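Local structure of endo-xylogalacturonan hydrolase A (Aspergillus tubingensis, 4C2L) at residues 70-75 / 100-105; 225-230 / 254-259; 250-255 / 285-290. The protein degrades xylogalacturonan, a galacturonan backbone heavily substituted with xylose that occurs in the hairy regions of pectin. All coordinates share one frame; numbering follows the deposited sequence. Where two conformers were deposited one is given.

Contact 1 of 3, residues 70-75 / 100-105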
loop_
_atom_site.group_PDB
_atom_site.type_symbol
_atom_site.label_atom_id
_atom_site.label_comp_id
_atom_site.label_asym_id
_atom_site.label_seq_id
_atom_site.Cartn_x
_atom_site.Cartn_y
_atom_site.Cartn_z
ATOM N N CYS A 70 -18.284 -16.227 5.442
ATOM C CA CYS A 70 -17.554 -17.062 6.380
ATOM C C CYS A 70 -16.763 -16.189 7.334
ATOM O O CYS A 70 -16.517 -15.005 7.069
ATOM C CB CYS A 70 -16.621 -18.033 5.646
ATOM S SG CYS A 70 -15.086 -17.278 5.087
ATOM N N ASP A 71 -16.369 -16.786 8.447
ATOM C CA ASP A 71 -15.563 -16.112 9.454
ATOM C C ASP A 71 -14.315 -16.964 9.697
ATOM O O ASP A 71 -14.410 -18.104 10.157
ATOM C CB ASP A 71 -16.409 -15.938 10.726
ATOM C CG ASP A 71 -15.667 -15.249 11.869
ATOM O OD1 ASP A 71 -14.621 -14.582 11.663
ATOM O OD2 ASP A 71 -16.172 -15.365 13.009
ATOM N N ILE A 72 -13.152 -16.423 9.343
ATOM C CA ILE A 72 -11.879 -17.119 9.515
ATOM C C ILE A 72 -11.121 -16.480 10.680
ATOM O O ILE A 72 -10.600 -15.364 10.567
ATOM C CB ILE A 72 -11.028 -17.060 8.224
ATOM C CG1 ILE A 72 -11.846 -17.570 7.031
ATOM C CG2 ILE A 72 -9.739 -17.846 8.384
ATOM C CD1 ILE A 72 -11.168 -17.395 5.675
ATOM N N GLN A 73 -11.072 -17.191 11.796
ATOM C CA GLN A 73 -10.456 -16.662 13.021
ATOM C C GLN A 73 -9.036 -17.176 13.154
ATOM O O GLN A 73 -8.788 -18.353 13.443
ATOM C CB GLN A 73 -11.311 -16.998 14.250
ATOM C CG GLN A 73 -12.755 -16.551 14.061
ATOM C CD GLN A 73 -13.663 -16.902 15.228
ATOM O OE1 GLN A 73 -13.235 -17.534 16.212
ATOM N NE2 GLN A 73 -14.932 -16.513 15.113
ATOM N N VAL A 74 -8.088 -16.281 12.916
ATOM C CA VAL A 74 -6.678 -16.641 12.969
ATOM C C VAL A 74 -6.153 -16.214 14.329
ATOM O O VAL A 74 -5.967 -15.013 14.572
ATOM C CB VAL A 74 -5.888 -15.948 11.838
ATOM C CG1 VAL A 74 -4.432 -16.410 11.829
ATOM C CG2 VAL A 74 -6.567 -16.184 10.481
ATOM N N GLU A 75 -5.946 -17.177 15.233
ATOM C CA GLU A 75 -5.372 -16.847 16.550
ATOM C C GLU A 75 -3.956 -17.379 16.707
ATOM O O GLU A 75 -3.237 -16.992 17.627
ATOM C CB GLU A 75 -6.272 -17.350 17.694
ATOM C CG GLU A 75 -7.756 -17.087 17.476
ATOM C CD GLU A 75 -8.094 -15.606 17.329
ATOM O OE1 GLU A 75 -7.263 -14.755 17.687
ATOM O OE2 GLU A 75 -9.197 -15.301 16.862
ATOM N N ASP A 100 -17.786 -13.078 -1.558
ATOM C CA ASP A 100 -18.782 -12.184 -0.981
ATOM C C ASP A 100 -18.999 -12.549 0.476
ATOM O O ASP A 100 -19.543 -13.607 0.782
ATOM C CB ASP A 100 -20.098 -12.291 -1.760
ATOM C CG ASP A 100 -19.938 -11.904 -3.213
ATOM O OD1 ASP A 100 -19.438 -10.791 -3.473
ATOM O OD2 ASP A 100 -20.307 -12.707 -4.104
ATOM N N GLY A 101 -18.554 -11.677 1.375
ATOM C CA GLY A 101 -18.755 -11.886 2.800
ATOM C C GLY A 101 -17.623 -12.692 3.384
ATOM O O GLY A 101 -17.659 -13.915 3.389
ATOM N N LEU A 102 -16.591 -12.009 3.842
ATOM C CA LEU A 102 -15.491 -12.680 4.486
ATOM C C LEU A 102 -15.069 -11.858 5.683
ATOM O O LEU A 102 -15.029 -10.631 5.619
ATOM C CB LEU A 102 -14.310 -12.838 3.518
ATOM C CG LEU A 102 -12.951 -13.033 4.205
ATOM C CD1 LEU A 102 -12.761 -14.489 4.593
ATOM C CD2 LEU A 102 -11.779 -12.535 3.378
ATOM N N LYS A 103 -14.766 -12.547 6.771
ATOM C CA LYS A 103 -14.036 -11.933 7.874
ATOM C C LYS A 103 -12.764 -12.745 8.055
ATOM O O LYS A 103 -12.820 -13.955 8.286
ATOM C CB LYS A 103 -14.860 -11.941 9.163
ATOM C CG LYS A 103 -16.259 -11.361 9.005
ATOM C CD LYS A 103 -17.038 -11.470 10.313
ATOM C CE LYS A 103 -18.531 -11.244 10.102
ATOM N NZ LYS A 103 -19.180 -12.481 9.578
ATOM N N LEU A 104 -11.625 -12.090 7.913
ATOM C CA LEU A 104 -10.343 -12.725 8.159
ATOM C C LEU A 104 -9.764 -11.954 9.312
ATOM O O LEU A 104 -9.330 -10.803 9.153
ATOM C CB LEU A 104 -9.430 -12.638 6.925
ATOM C CG LEU A 104 -7.996 -13.185 7.042
ATOM C CD1 LEU A 104 -7.983 -14.689 7.265
ATOM C CD2 LEU A 104 -7.185 -12.864 5.791
ATOM N N ARG A 105 -9.785 -12.561 10.486
ATOM C CA ARG A 105 -9.542 -11.744 11.677
ATOM C C ARG A 105 -8.914 -12.497 12.812
ATOM O O ARG A 105 -9.073 -13.705 12.917
ATOM C CB ARG A 105 -10.853 -11.114 12.122
ATOM C CG ARG A 105 -11.967 -12.108 12.418
ATOM C CD ARG A 105 -13.220 -11.326 12.798
ATOM N NE ARG A 105 -14.312 -12.209 13.162
ATOM C CZ ARG A 105 -15.376 -11.811 13.851
ATOM N NH1 ARG A 105 -15.462 -10.546 14.264
ATOM N NH2 ARG A 105 -16.334 -12.676 14.131
HETATM O O HOH W 1 -18.748 -13.219 6.952
#
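Asp71 OD2 accepts two bonds, from Arg105 NH2 at 2.9 Å and from Gln73 NE2 at 2.7 Å. The two donors reach it from opposite faces of the carboxylate plane. Arg105 also gives its NE to Asp71 OD1, at 2.8 Å, on the syn side but well out of the carboxylate plane. The guanidinium thus holds the carboxylate side-on with two nitrogens, yet the two planes are turned 54° apart. This salt bridge ties adjacent coils of the right-handed parallel beta-helix of family 28. Arg105 CG takes the crowded position between its N and carbonyl carbon (chi1 57°) and lies 3.7 Å from Asp71 OD1; from CG to NE the chain runs extended. Lys103 CD covers one face of the guanidinium, over its centre. Backbone bonds pair strands 70-74 and 102-105 in parallel, from Cys70 N to Gly101 O through to Val74 N to Arg105 O. A water links Cys70 O to Lys103 NZ. The face with Cys70, Ile72, Leu102 and Leu104 is apolar and buried. There Leu104 CD1 touches both Ile72 CG2 and Val74 CG2. Cys70, in a disulfide with Cys67, sets SG 3.7 Å from Leu102 CD1. The same methyl meets Ile72 CD1 at 3.5 Å, tighter than usual for two carbons.

Contact 2 of 3, residues 225-230 / 254-259. With NAG (2-acetamido-2-deoxy-beta-D-glucopyranose), chain D.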
loop_
_atom_site.group_PDB
_atom_site.type_symbol
_atom_site.label_atom_id
_atom_site.label_comp_id
_atom_site.label_asym_id
_atom_site.label_seq_id
_atom_site.Cartn_x
_atom_site.Cartn_y
_atom_site.Cartn_z
ATOM N N ASP A 225 -7.908 6.213 7.712
ATOM C CA ASP A 225 -8.077 7.007 8.950
ATOM C C ASP A 225 -7.224 6.425 10.069
ATOM O O ASP A 225 -7.551 5.361 10.583
ATOM C CB ASP A 225 -9.555 6.981 9.341
ATOM C CG ASP A 225 -9.875 7.865 10.540
ATOM O OD1 ASP A 225 -8.974 8.176 11.357
ATOM O OD2 ASP A 225 -11.058 8.253 10.654
ATOM N N THR A 226 -6.163 7.137 10.438
ATOM C CA THR A 226 -5.237 6.759 11.517
ATOM C C THR A 226 -4.299 5.639 11.087
ATOM O O THR A 226 -4.632 4.448 11.130
ATOM C CB THR A 226 -5.947 6.422 12.849
ATOM O OG1 THR A 226 -6.945 7.412 13.113
ATOM C CG2 THR A 226 -4.931 6.376 14.009
ATOM N N ILE A 227 -3.120 6.047 10.662
ATOM C CA ILE A 227 -2.144 5.114 10.157
ATOM C C ILE A 227 -0.770 5.610 10.555
ATOM O O ILE A 227 -0.507 6.827 10.578
ATOM C CB ILE A 227 -2.298 4.924 8.622
ATOM C CG1 ILE A 227 -1.304 3.889 8.097
ATOM C CG2 ILE A 227 -2.128 6.253 7.873
ATOM C CD1 ILE A 227 -1.710 3.324 6.743
ATOM N N SER A 228 0.090 4.669 10.927
ATOM C CA SER A 228 1.478 4.976 11.184
ATOM C C SER A 228 2.339 4.183 10.211
ATOM O O SER A 228 2.135 2.980 10.039
ATOM C CB SER A 228 1.840 4.607 12.625
ATOM O OG SER A 228 3.230 4.754 12.810
ATOM N N CYS A 229 3.289 4.862 9.581
ATOM C CA CYS A 229 4.171 4.241 8.581
ATOM C C CYS A 229 5.618 4.606 8.878
ATOM O O CYS A 229 5.955 5.792 9.003
ATOM C CB CYS A 229 3.837 4.732 7.166
ATOM S SG CYS A 229 2.067 4.871 6.786
ATOM N N THR A 230 6.480 3.596 8.956
ATOM C CA THR A 230 7.898 3.819 9.237
ATOM C C THR A 230 8.746 3.217 8.130
ATOM O O THR A 230 8.617 2.035 7.832
ATOM C CB THR A 230 8.301 3.184 10.589
ATOM O OG1 THR A 230 7.515 3.752 11.638
ATOM C CG2 THR A 230 9.754 3.432 10.884
ATOM N N THR A 254 -6.646 10.680 6.570
ATOM C CA THR A 254 -6.470 11.536 7.752
ATOM C C THR A 254 -5.708 10.809 8.857
ATOM O O THR A 254 -5.804 9.589 8.985
ATOM C CB THR A 254 -7.828 12.076 8.261
ATOM O OG1 THR A 254 -7.605 13.130 9.220
ATOM C CG2 THR A 254 -8.695 10.941 8.873
ATOM N N GLY A 255 -4.945 11.566 9.636
ATOM C CA GLY A 255 -4.289 11.022 10.831
ATOM C C GLY A 255 -3.118 10.113 10.523
ATOM O O GLY A 255 -2.997 9.028 11.103
ATOM N N ALA A 256 -2.256 10.541 9.612
ATOM C CA ALA A 256 -1.105 9.731 9.216
ATOM C C ALA A 256 0.156 10.189 9.922
ATOM O O ALA A 256 0.547 11.357 9.834
ATOM C CB ALA A 256 -0.892 9.791 7.711
ATOM N N THR A 257 0.798 9.265 10.613
ATOM C CA THR A 257 2.107 9.544 11.195
ATOM C C THR A 257 3.147 8.861 10.328
ATOM O O THR A 257 3.215 7.623 10.279
ATOM C CB THR A 257 2.178 9.034 12.638
ATOM O OG1 THR A 257 1.137 9.661 13.394
ATOM C CG2 THR A 257 3.567 9.356 13.276
ATOM N N MET A 258 3.941 9.680 9.637
ATOM C CA MET A 258 4.892 9.229 8.644
ATOM C C MET A 258 6.302 9.448 9.186
ATOM O O MET A 258 6.755 10.592 9.350
ATOM C CB MET A 258 4.687 10.003 7.330
ATOM C CG MET A 258 3.254 9.945 6.793
ATOM S SD MET A 258 2.601 8.271 6.594
ATOM C CE MET A 258 3.579 7.731 5.214
ATOM N N ILE A 259 6.974 8.344 9.482
ATOM C CA ILE A 259 8.263 8.360 10.159
ATOM C C ILE A 259 9.330 7.813 9.215
ATOM O O ILE A 259 9.155 6.731 8.644
ATOM C CB ILE A 259 8.205 7.461 11.423
ATOM C CG1 ILE A 259 7.090 7.930 12.368
ATOM C CG2 ILE A 259 9.565 7.429 12.106
ATOM C CD1 ILE A 259 6.639 6.892 13.384
HETATM C C1 NAG D . 14.264 6.695 12.085
HETATM C C2 NAG D . 14.400 5.509 13.028
HETATM C C3 NAG D . 15.408 5.785 14.146
HETATM C C4 NAG D . 16.725 6.293 13.575
HETATM C C5 NAG D . 16.421 7.510 12.698
HETATM C C6 NAG D . 17.682 8.122 12.101
HETATM C C7 NAG D . 12.479 4.140 13.649
HETATM C C8 NAG D . 11.180 4.168 14.397
HETATM N N2 NAG D . 13.125 5.294 13.664
HETATM O O3 NAG D . 15.595 4.595 14.882
HETATM O O4 NAG D . 17.615 6.645 14.621
HETATM O O5 NAG D . 15.541 7.114 11.645
HETATM O O6 NAG D . 18.315 7.154 11.298
HETATM O O7 NAG D . 12.895 3.125 13.082
#
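Cys229 and Met258 meet sulfur to sulfur, with SG 3.4 Å from SD. The Met258 chain bends at chi2 and again at chi3 (-70°), and this last bend sets CE against Cys229 CB at 3.6 Å. Cys229 SG is also tied by a disulfide to Cys212. On the same buried face Ile227 CG2 touches Ala256 CB at 3.8 Å. Phe289 packs on Ala256 and Met258 from the next strand.

Backbone hydrogen bonds join the strands in parallel. Thr226 N gives a nearly straight bond to Thr254 O, 175° at the hydrogen. Ile227 N then bonds to Gly255 O, so two successive backbone N-H groups, of Thr226 and Ile227, are used where the chain turns its corner. Beyond it, Thr257 N gives to Ile227 O, Cys229 N to Thr257 O and Ile259 N to Cys229 O. These are neighbouring coils of the right-handed parallel beta-helix, from the second and third PbH1 repeats. Gly255 has a positive phi (73°), which favours glycine.

The outer face is more polar and partly exposed. Asp225 and Thr254 run side by side, with Thr254 CG2 3.7 Å from Asp225 CG. Thr254 OG1 is taken by Asn287, while Asp225 OD1 accepts from Thr226 OG1 on the anti side, tilted from the carboxylate plane. Ile259 CD1 crosses to Thr230 OG1 at 3.7 Å. Thr230 CG2 lies 3.8 Å from O7 of an N-acetylglucosamine of the protein's own glycan.

Contact 3 of 3, residues 250-255 / 285-290. With NAG (2-acetamido-2-deoxy-beta-D-glucopyranose), chain B; NAG (2-acetamido-2-deoxy-beta-D-glucopyranose), chain C; SO4 (sulfate ion), chain I; SO4 (sulfate ion), chain J.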
loop_
_atom_site.group_PDB
_atom_site.type_symbol
_atom_site.label_atom_id
_atom_site.label_comp_id
_atom_site.label_asym_id
_atom_site.label_seq_id
_atom_site.Cartn_x
_atom_site.Cartn_y
_atom_site.Cartn_z
ATOM N N ASN A 250 -11.769 10.526 -5.249
ATOM C CA ASN A 250 -12.588 10.447 -4.039
ATOM C C ASN A 250 -11.865 9.681 -2.933
ATOM O O ASN A 250 -12.351 8.659 -2.399
ATOM C CB ASN A 250 -13.953 9.849 -4.369
ATOM C CG ASN A 250 -14.642 10.593 -5.502
ATOM O OD1 ASN A 250 -14.600 11.832 -5.555
ATOM N ND2 ASN A 250 -15.252 9.849 -6.430
ATOM N N ILE A 251 -10.701 10.218 -2.591
ATOM C CA ILE A 251 -9.813 9.614 -1.593
ATOM C C ILE A 251 -9.722 10.538 -0.393
ATOM O O ILE A 251 -9.517 11.750 -0.558
ATOM C CB ILE A 251 -8.396 9.433 -2.173
ATOM C CG1 ILE A 251 -8.392 8.660 -3.521
ATOM C CG2 ILE A 251 -7.437 8.833 -1.147
ATOM C CD1 ILE A 251 -8.905 7.240 -3.454
ATOM N N TYR A 252 -9.831 9.972 0.813
ATOM C CA TYR A 252 -9.692 10.783 2.016
ATOM C C TYR A 252 -8.729 10.094 2.970
ATOM O O TYR A 252 -8.972 8.961 3.389
ATOM C CB TYR A 252 -11.059 11.003 2.673
ATOM C CG TYR A 252 -10.959 11.885 3.891
ATOM C CD1 TYR A 252 -10.815 13.270 3.754
ATOM C CD2 TYR A 252 -10.956 11.333 5.168
ATOM C CE1 TYR A 252 -10.687 14.090 4.874
ATOM C CE2 TYR A 252 -10.837 12.145 6.295
ATOM C CZ TYR A 252 -10.692 13.513 6.135
ATOM O OH TYR A 252 -10.544 14.318 7.249
ATOM N N VAL A 253 -7.642 10.776 3.302
ATOM C CA VAL A 253 -6.628 10.218 4.195
ATOM C C VAL A 253 -6.472 11.179 5.361
ATOM O O VAL A 253 -6.200 12.357 5.160
ATOM C CB VAL A 253 -5.264 10.068 3.516
ATOM C CG1 VAL A 253 -4.257 9.497 4.513
ATOM C CG2 VAL A 253 -5.362 9.154 2.294
ATOM N N THR A 254 -6.646 10.680 6.570
ATOM C CA THR A 254 -6.470 11.536 7.752
ATOM C C THR A 254 -5.708 10.809 8.857
ATOM O O THR A 254 -5.804 9.589 8.985
ATOM C CB THR A 254 -7.828 12.076 8.261
ATOM O OG1 THR A 254 -7.605 13.130 9.220
ATOM C CG2 THR A 254 -8.695 10.941 8.873
ATOM N N GLY A 255 -4.945 11.566 9.636
ATOM C CA GLY A 255 -4.289 11.022 10.831
ATOM C C GLY A 255 -3.118 10.113 10.523
ATOM O O GLY A 255 -2.997 9.028 11.103
ATOM N N THR A 285 -7.861 14.153 -0.549
ATOM C CA THR A 285 -7.467 14.961 0.605
ATOM C C THR A 285 -6.468 14.211 1.483
ATOM O O THR A 285 -6.699 13.053 1.828
ATOM C CB THR A 285 -8.700 15.300 1.457
ATOM O OG1 THR A 285 -9.576 16.140 0.698
ATOM C CG2 THR A 285 -8.280 16.034 2.758
ATOM N N PHE A 286 -5.386 14.899 1.842
ATOM C CA PHE A 286 -4.393 14.402 2.777
ATOM C C PHE A 286 -4.511 15.358 3.963
ATOM O O PHE A 286 -4.146 16.533 3.851
ATOM C CB PHE A 286 -2.986 14.517 2.204
ATOM C CG PHE A 286 -2.773 13.816 0.879
ATOM C CD1 PHE A 286 -3.008 14.488 -0.326
ATOM C CD2 PHE A 286 -2.279 12.513 0.831
ATOM C CE1 PHE A 286 -2.781 13.852 -1.550
ATOM C CE2 PHE A 286 -2.052 11.874 -0.388
ATOM C CZ PHE A 286 -2.300 12.551 -1.578
ATOM N N ASN A 287 -5.020 14.855 5.080
ATOM C CA ASN A 287 -5.300 15.690 6.258
ATOM C C ASN A 287 -4.604 15.193 7.525
ATOM O O ASN A 287 -4.486 13.987 7.737
ATOM C CB ASN A 287 -6.808 15.733 6.501
ATOM C CG ASN A 287 -7.182 16.617 7.676
ATOM O OD1 ASN A 287 -6.949 17.833 7.657
ATOM N ND2 ASN A 287 -7.769 16.012 8.709
ATOM N N ASP A 288 -4.154 16.118 8.373
ATOM C CA ASP A 288 -3.645 15.736 9.701
ATOM C C ASP A 288 -2.483 14.743 9.599
ATOM O O ASP A 288 -2.560 13.611 10.114
ATOM C CB ASP A 288 -4.772 15.129 10.550
ATOM C CG ASP A 288 -5.652 16.173 11.216
ATOM O OD1 ASP A 288 -5.429 17.395 11.028
ATOM O OD2 ASP A 288 -6.590 15.765 11.940
ATOM N N PHE A 289 -1.428 15.155 8.913
ATOM C CA PHE A 289 -0.211 14.365 8.815
ATOM C C PHE A 289 0.835 14.876 9.777
ATOM O O PHE A 289 1.045 16.095 9.907
ATOM C CB PHE A 289 0.398 14.419 7.418
ATOM C CG PHE A 289 -0.191 13.430 6.443
ATOM C CD1 PHE A 289 -1.559 13.409 6.173
ATOM C CD2 PHE A 289 0.642 12.553 5.752
ATOM C CE1 PHE A 289 -2.096 12.509 5.257
ATOM C CE2 PHE A 289 0.113 11.643 4.830
ATOM C CZ PHE A 289 -1.250 11.627 4.577
ATOM N N THR A 290 1.493 13.932 10.432
ATOM C CA THR A 290 2.677 14.225 11.222
ATOM C C THR A 290 3.880 13.701 10.467
ATOM O O THR A 290 3.949 12.515 10.122
ATOM C CB THR A 290 2.555 13.595 12.621
ATOM O OG1 THR A 290 1.414 14.178 13.271
ATOM C CG2 THR A 290 3.801 13.861 13.451
HETATM C C1 NAG B . -14.670 13.293 -2.222
HETATM C C2 NAG B . -16.183 13.175 -2.429
HETATM C C3 NAG B . -16.886 12.737 -1.148
HETATM C C4 NAG B . -16.211 11.502 -0.537
HETATM C C5 NAG B . -14.686 11.724 -0.433
HETATM C C6 NAG B . -13.881 10.539 0.124
HETATM C C7 NAG B . -17.154 14.734 -4.040
HETATM C C8 NAG B . -17.655 16.135 -4.253
HETATM N N2 NAG B . -16.710 14.467 -2.818
HETATM O O3 NAG B . -18.241 12.458 -1.440
HETATM O O4 NAG B . -16.784 11.269 0.743
HETATM O O5 NAG B . -14.158 12.082 -1.697
HETATM O O6 NAG B . -14.218 9.326 -0.516
HETATM O O7 NAG B . -17.169 13.921 -4.965
HETATM C C1 NAG C . -17.224 9.897 0.846
HETATM C C2 NAG C . -17.405 9.535 2.327
HETATM C C3 NAG C . -18.102 8.197 2.573
HETATM C C4 NAG C . -19.209 7.873 1.573
HETATM C C5 NAG C . -18.800 8.266 0.147
HETATM C C6 NAG C . -19.951 8.073 -0.829
HETATM C C7 NAG C . -15.716 10.472 3.795
HETATM C C8 NAG C . -14.369 10.303 4.439
HETATM N N2 NAG C . -16.120 9.483 3.004
HETATM O O3 NAG C . -18.679 8.274 3.851
HETATM O O4 NAG C . -19.518 6.493 1.654
HETATM O O5 NAG C . -18.403 9.628 0.110
HETATM O O6 NAG C . -20.984 8.955 -0.453
HETATM O O7 NAG C . -16.390 11.478 3.988
HETATM S S SO4 I . -9.095 18.139 12.175
HETATM O O1 SO4 I . -7.937 18.051 13.092
HETATM O O2 SO4 I . -9.234 19.533 11.693
HETATM O O3 SO4 I . -10.330 17.742 12.891
HETATM O O4 SO4 I . -8.887 17.232 11.025
HETATM S S SO4 J . -16.870 11.410 -9.749
HETATM O O1 SO4 J . -15.651 12.252 -9.832
HETATM O O2 SO4 J . -18.058 12.290 -9.894
HETATM O O3 SO4 J . -16.957 10.698 -8.452
HETATM O O4 SO4 J . -16.823 10.420 -10.856
HETATM O O HOH W 2 -11.413 13.809 -0.359
HETATM O O HOH W 3 -7.513 12.617 11.786
#
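Tyr252, Val253 and Thr254 lie in parallel register with Thr285, Phe286 and Asn287, the strand axes 5° apart. Thr285 N to Ile251 O, Val253 N to Thr285 O, Asn287 N to Val253 O and Gly255 N to Asn287 O are the backbone bonds. On the outer face Tyr252 and Thr285 point the same way. Thr285 CB lies 3.7 Å from Tyr252 CD1, and its CG2 reaches Tyr252 CE1. The Tyr252 ring also runs beside the Asn287 amide, their planes 27° apart. Tyr252 CD2 meets C8, the acetyl methyl of the second N-acetylglucosamine, at 3.6 Å. The first sugar gives O6 to Asn250 O, so this part of the N-glycan lies against the outer wall. That wall belongs to the right-handed parallel beta-helix, here its third and fourth PbH1 repeats.

Asn287 CG is anti to the backbone N (chi1 -178°), beside Thr254. Asn287 ND2 spends its hydrogens on two partners. One is Thr254 OG1 at 2.9 Å, the other O4 of the sulfate of chain I at 2.8 Å. Asn287 OD1 accepts from Ser326. The Asp288 carboxylate lies against the same sulfate, probably an ion from the crystallisation liquor. A water joins Thr254 OG1 to Asp288 OD2, and another joins Ile251 O to Thr285 OG1. In the interior of the beta-helix Val253 CG1 crosses to Phe289 CZ at 3.7 Å. Phe289 CZ also lies in the ring plane of Phe286, at its edge, and Phe289 stacks on Phe328.

Overall arrangement
All three contacts join successive coils of one beta-helix. Contacts 2 and 3 share Thr254 and Gly255 on strand 246-259, which pairs with 227-230 on one edge and with 279-294 on the other. Their centres are 9 Å apart. Ala256 O lies 2.8 Å from Thr290 N, a probable hydrogen bond that carries the pairing on. Contact 1 is nearer the N-terminal end, its centre 26 Å from that of contact 2 and 28 Å from that of contact 3, with no touch. The active site, assigned by similarity, is closest to contact 2. The Met258 side chain is about 8 Å from that of His233, and the Cys229 side chain about 10 Å from that of Asp210.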